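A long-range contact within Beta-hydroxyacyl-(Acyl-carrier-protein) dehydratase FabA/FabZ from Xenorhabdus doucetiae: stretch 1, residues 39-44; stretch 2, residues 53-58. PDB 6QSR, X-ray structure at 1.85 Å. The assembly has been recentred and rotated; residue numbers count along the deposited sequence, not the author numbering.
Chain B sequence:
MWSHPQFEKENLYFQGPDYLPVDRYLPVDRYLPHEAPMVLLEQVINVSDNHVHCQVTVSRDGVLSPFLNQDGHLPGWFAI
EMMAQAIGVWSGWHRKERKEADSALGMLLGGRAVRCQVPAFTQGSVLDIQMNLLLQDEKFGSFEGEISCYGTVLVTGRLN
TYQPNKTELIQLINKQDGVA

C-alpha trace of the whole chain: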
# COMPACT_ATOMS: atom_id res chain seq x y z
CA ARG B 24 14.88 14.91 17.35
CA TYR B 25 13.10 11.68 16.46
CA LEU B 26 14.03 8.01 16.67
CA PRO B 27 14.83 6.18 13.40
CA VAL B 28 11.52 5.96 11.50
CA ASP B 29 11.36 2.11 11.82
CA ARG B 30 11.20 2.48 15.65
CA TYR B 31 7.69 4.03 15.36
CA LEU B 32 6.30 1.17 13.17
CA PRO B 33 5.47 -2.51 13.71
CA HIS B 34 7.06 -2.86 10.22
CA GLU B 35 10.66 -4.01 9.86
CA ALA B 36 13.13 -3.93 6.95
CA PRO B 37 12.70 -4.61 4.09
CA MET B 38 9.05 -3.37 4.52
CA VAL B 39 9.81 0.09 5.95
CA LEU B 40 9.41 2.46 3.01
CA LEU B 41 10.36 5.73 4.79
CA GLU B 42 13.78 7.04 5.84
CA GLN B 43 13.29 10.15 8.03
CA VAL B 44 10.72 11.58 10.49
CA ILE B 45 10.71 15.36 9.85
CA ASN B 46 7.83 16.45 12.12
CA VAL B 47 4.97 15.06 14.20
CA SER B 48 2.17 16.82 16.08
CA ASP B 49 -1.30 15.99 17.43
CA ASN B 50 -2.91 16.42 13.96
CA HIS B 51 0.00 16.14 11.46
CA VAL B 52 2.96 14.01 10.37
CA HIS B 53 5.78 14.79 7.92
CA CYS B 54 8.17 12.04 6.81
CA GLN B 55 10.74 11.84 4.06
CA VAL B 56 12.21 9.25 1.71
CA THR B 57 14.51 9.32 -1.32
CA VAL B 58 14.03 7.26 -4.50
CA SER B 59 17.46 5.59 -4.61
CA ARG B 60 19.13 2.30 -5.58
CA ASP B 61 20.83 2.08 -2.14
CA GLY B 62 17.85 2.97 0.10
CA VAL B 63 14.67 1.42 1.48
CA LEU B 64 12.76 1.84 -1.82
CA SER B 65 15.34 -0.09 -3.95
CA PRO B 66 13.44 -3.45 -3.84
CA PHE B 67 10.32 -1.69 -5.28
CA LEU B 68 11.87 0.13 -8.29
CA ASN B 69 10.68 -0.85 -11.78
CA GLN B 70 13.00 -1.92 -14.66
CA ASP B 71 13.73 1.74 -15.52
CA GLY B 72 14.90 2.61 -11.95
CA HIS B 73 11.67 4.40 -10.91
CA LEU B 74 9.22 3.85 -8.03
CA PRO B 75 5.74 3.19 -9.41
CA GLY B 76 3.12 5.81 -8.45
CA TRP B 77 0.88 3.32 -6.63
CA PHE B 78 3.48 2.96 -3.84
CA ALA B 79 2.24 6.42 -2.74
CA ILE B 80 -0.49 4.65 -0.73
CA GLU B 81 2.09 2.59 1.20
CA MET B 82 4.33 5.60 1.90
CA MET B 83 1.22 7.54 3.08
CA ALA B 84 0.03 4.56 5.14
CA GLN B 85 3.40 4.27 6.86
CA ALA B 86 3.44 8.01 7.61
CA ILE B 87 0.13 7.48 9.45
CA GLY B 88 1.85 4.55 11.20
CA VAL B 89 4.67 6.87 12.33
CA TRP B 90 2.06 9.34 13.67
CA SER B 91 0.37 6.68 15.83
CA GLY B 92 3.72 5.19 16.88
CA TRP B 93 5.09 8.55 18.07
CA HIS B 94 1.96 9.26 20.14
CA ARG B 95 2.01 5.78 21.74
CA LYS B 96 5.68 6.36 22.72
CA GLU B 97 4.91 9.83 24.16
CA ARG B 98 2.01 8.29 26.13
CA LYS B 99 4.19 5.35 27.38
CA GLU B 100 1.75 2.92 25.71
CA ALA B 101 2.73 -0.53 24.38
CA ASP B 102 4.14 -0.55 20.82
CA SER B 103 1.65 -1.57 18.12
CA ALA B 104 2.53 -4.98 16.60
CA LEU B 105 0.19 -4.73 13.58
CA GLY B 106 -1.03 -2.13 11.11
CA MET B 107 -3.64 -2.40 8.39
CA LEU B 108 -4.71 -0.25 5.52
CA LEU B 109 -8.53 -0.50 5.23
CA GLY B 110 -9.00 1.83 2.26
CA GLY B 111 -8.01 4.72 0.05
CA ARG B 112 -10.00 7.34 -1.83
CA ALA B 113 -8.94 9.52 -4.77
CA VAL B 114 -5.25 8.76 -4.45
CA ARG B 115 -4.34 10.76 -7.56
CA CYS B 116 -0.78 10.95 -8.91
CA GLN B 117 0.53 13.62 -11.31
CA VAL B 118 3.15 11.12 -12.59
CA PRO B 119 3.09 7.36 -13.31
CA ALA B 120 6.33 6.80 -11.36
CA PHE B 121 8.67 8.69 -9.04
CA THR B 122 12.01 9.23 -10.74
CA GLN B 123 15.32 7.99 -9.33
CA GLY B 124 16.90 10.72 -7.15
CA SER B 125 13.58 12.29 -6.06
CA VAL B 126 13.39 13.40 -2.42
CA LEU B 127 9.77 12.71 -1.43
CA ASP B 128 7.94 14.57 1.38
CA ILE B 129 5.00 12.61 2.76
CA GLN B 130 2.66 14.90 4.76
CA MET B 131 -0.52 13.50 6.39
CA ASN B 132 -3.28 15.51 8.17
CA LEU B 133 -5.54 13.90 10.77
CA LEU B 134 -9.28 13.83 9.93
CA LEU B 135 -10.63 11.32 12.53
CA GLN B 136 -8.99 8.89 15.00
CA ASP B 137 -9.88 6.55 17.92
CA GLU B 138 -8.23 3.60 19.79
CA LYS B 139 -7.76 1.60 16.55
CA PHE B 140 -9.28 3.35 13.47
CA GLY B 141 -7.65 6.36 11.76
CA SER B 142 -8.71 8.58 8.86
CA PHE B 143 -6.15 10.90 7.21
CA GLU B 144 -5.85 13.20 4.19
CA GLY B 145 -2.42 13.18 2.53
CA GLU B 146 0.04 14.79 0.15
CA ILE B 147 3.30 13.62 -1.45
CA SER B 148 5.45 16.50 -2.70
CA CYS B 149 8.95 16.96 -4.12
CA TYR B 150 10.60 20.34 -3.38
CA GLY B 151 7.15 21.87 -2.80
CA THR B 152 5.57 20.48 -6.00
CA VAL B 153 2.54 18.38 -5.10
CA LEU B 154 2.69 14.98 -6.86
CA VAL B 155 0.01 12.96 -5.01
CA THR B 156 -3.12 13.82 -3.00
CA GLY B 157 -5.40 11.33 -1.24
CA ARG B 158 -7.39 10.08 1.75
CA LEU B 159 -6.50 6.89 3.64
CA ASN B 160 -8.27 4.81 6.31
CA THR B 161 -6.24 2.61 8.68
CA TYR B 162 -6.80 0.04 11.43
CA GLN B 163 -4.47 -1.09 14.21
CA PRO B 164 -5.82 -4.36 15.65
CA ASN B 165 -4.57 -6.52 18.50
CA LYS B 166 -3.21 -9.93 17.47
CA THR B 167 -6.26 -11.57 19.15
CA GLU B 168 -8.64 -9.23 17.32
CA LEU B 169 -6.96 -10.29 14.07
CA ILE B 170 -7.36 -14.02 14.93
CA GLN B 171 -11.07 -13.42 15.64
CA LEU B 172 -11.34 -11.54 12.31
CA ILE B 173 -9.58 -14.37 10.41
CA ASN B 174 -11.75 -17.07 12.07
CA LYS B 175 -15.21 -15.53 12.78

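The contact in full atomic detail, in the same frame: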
# COMPACT_ATOMS: atom_id res chain seq x y z
N VAL B 39 9.92 -1.30 5.52
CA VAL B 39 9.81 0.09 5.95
C VAL B 39 10.19 0.91 4.74
O VAL B 39 11.32 0.82 4.26
CB VAL B 39 10.74 0.41 7.12
CG1 VAL B 39 10.69 1.90 7.46
CG2 VAL B 39 10.37 -0.43 8.33
N LEU B 40 9.24 1.71 4.25
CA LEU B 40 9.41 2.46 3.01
C LEU B 40 9.57 3.97 3.27
O LEU B 40 9.31 4.77 2.38
CB LEU B 40 8.23 2.17 2.06
CG LEU B 40 8.36 0.87 1.25
CD1 LEU B 40 7.99 -0.36 2.08
CD2 LEU B 40 7.52 0.94 -0.01
N LEU B 41 10.01 4.34 4.47
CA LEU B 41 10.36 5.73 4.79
C LEU B 41 11.75 5.74 5.41
O LEU B 41 12.19 4.73 5.95
CB LEU B 41 9.34 6.35 5.76
CG LEU B 41 7.86 6.24 5.39
CD1 LEU B 41 6.98 6.64 6.57
CD2 LEU B 41 7.56 7.11 4.18
N GLU B 42 12.41 6.88 5.33
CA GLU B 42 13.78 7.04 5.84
C GLU B 42 13.94 8.03 6.99
O GLU B 42 14.82 7.85 7.82
CB GLU B 42 14.72 7.41 4.68
CG GLU B 42 14.93 6.24 3.73
CD GLU B 42 15.68 6.57 2.46
OE1 GLU B 42 15.65 7.74 2.00
OE2 GLU B 42 16.30 5.64 1.89
N GLN B 43 13.09 9.06 7.07
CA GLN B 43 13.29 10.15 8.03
C GLN B 43 11.95 10.69 8.55
O GLN B 43 11.05 10.98 7.76
CB GLN B 43 14.06 11.26 7.31
CG GLN B 43 14.54 12.41 8.19
CD GLN B 43 16.02 12.36 8.50
OE1 GLN B 43 16.58 11.30 8.79
NE2 GLN B 43 16.67 13.52 8.44
N VAL B 44 11.82 10.81 9.88
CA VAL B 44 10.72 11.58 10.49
C VAL B 44 11.17 13.04 10.52
O VAL B 44 12.22 13.35 11.09
CB VAL B 44 10.38 11.13 11.94
CG1 VAL B 44 9.12 11.83 12.43
CG2 VAL B 44 10.18 9.64 12.02
N HIS B 53 4.94 14.58 9.09
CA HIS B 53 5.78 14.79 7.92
C HIS B 53 6.96 13.82 8.01
O HIS B 53 7.73 13.84 8.98
CB HIS B 53 6.29 16.23 7.92
CG HIS B 53 7.15 16.59 6.74
ND1 HIS B 53 7.69 17.85 6.59
CD2 HIS B 53 7.56 15.88 5.66
CE1 HIS B 53 8.40 17.89 5.48
NE2 HIS B 53 8.33 16.72 4.89
N CYS B 54 7.08 12.98 6.97
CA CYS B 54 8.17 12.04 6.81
C CYS B 54 8.77 12.19 5.42
O CYS B 54 8.14 12.74 4.50
CB CYS B 54 7.69 10.60 6.98
SG CYS B 54 7.17 10.17 8.65
N GLN B 55 9.97 11.65 5.27
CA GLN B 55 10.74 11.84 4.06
C GLN B 55 11.38 10.53 3.61
O GLN B 55 11.71 9.67 4.42
CB GLN B 55 11.81 12.91 4.31
CG GLN B 55 12.35 13.55 3.05
CD GLN B 55 13.20 14.77 3.34
OE1 GLN B 55 14.32 14.66 3.83
NE2 GLN B 55 12.68 15.96 3.01
N VAL B 56 11.54 10.40 2.30
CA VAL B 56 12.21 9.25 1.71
C VAL B 56 12.73 9.61 0.33
O VAL B 56 12.12 10.41 -0.37
CB VAL B 56 11.26 8.03 1.65
CG1 VAL B 56 10.11 8.25 0.67
CG2 VAL B 56 12.04 6.77 1.31
N THR B 57 13.86 9.01 -0.05
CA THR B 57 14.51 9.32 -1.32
C THR B 57 14.45 8.10 -2.25
O THR B 57 14.67 6.97 -1.82
CB THR B 57 15.96 9.82 -1.09
OG1 THR B 57 15.92 10.99 -0.26
CG2 THR B 57 16.67 10.18 -2.40
N VAL B 58 14.11 8.34 -3.51
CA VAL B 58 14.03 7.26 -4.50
C VAL B 58 15.46 6.96 -4.97
O VAL B 58 16.01 7.64 -5.83
CB VAL B 58 13.11 7.63 -5.70
CG1 VAL B 58 13.01 6.45 -6.66
CG2 VAL B 58 11.72 8.02 -5.22
O HOH W 1 15.33 10.60 2.53

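The two stretches meet as a short antiparallel pairing that gives way to a contact in which a side chain supplies the acceptor. Strand residues Q43 and V44 lie opposite Q55 and C54. Before Q43, stretch 1 is loop or turn. From end to end, residues 40-44 and 53-57 run 131° apart. Together the stretches bury 436 Å², both sides summed.

Q43 and Q55 form the hydrogen-bonded pair, with CA atoms 5.0 Å apart. Q55 N donates to Q43 O at 2.8 Å, and Q43 N donates to Q55 O at 3.0 Å. The carbonyl of Q55 does double duty. It also accepts from E42 N, with E42 N to Q55 O at 3.0 Å. Two successive amides of stretch 1 therefore converge on one oxygen, and both are satisfied by it. Q43 O has a second, weaker neighbour: C54 CA lies 3.2 Å from Q43 O in a CA-H...O contact. V44 and C54 form the next, non-hydrogen-bonded pair, with CA atoms 4.5 Å apart.

The E42 side chain extends the bonding beyond the strand pairing. Its CB points sideways, but its end comes nearer to stretch 2. There E42 OE1 accepts from T57 N at 3.0 Å, so a carboxylate oxygen serves the amide of T57 where no backbone carbonyl of stretch 1 does. The same oxygen accepts from water 1, with the water O 2.9 Å from E42 OE1. The O of water 1 is also hydrogen-bonded to T57 OG1, at 2.9 Å. It thus links the two side chains, while E42 OE1 bonds the T57 backbone directly. E42 OE2 is hydrogen-bonded elsewhere in the structure.

The side chains of Q43 and Q55 share one face of the sheet. Their CB atoms are 4.1 Å apart, but the end of Q43 leads away. The amide nitrogen NE2 of Q55 is hydrogen-bonded elsewhere in the structure.

V44 and C54 share the other face, where C54 SG lies 4.2 Å from V44 CA. L41 adds apolar packing: its CD1 is 4.0 Å from C54 CB, and its CD2 is 4.5 Å from V56 CG1. The L41 contacts with C54 CB and V56 CG1 are between carbon atoms and work by van der Waals packing.

L40 O is the exception to the good pairing. It is buried by the contact and has no hydrogen-bonding partner in the model. Its closest neighbour in stretch 2 is a methyl group, with V56 CG2 3.5 Å from L40 O, which cannot replace a conventional donor.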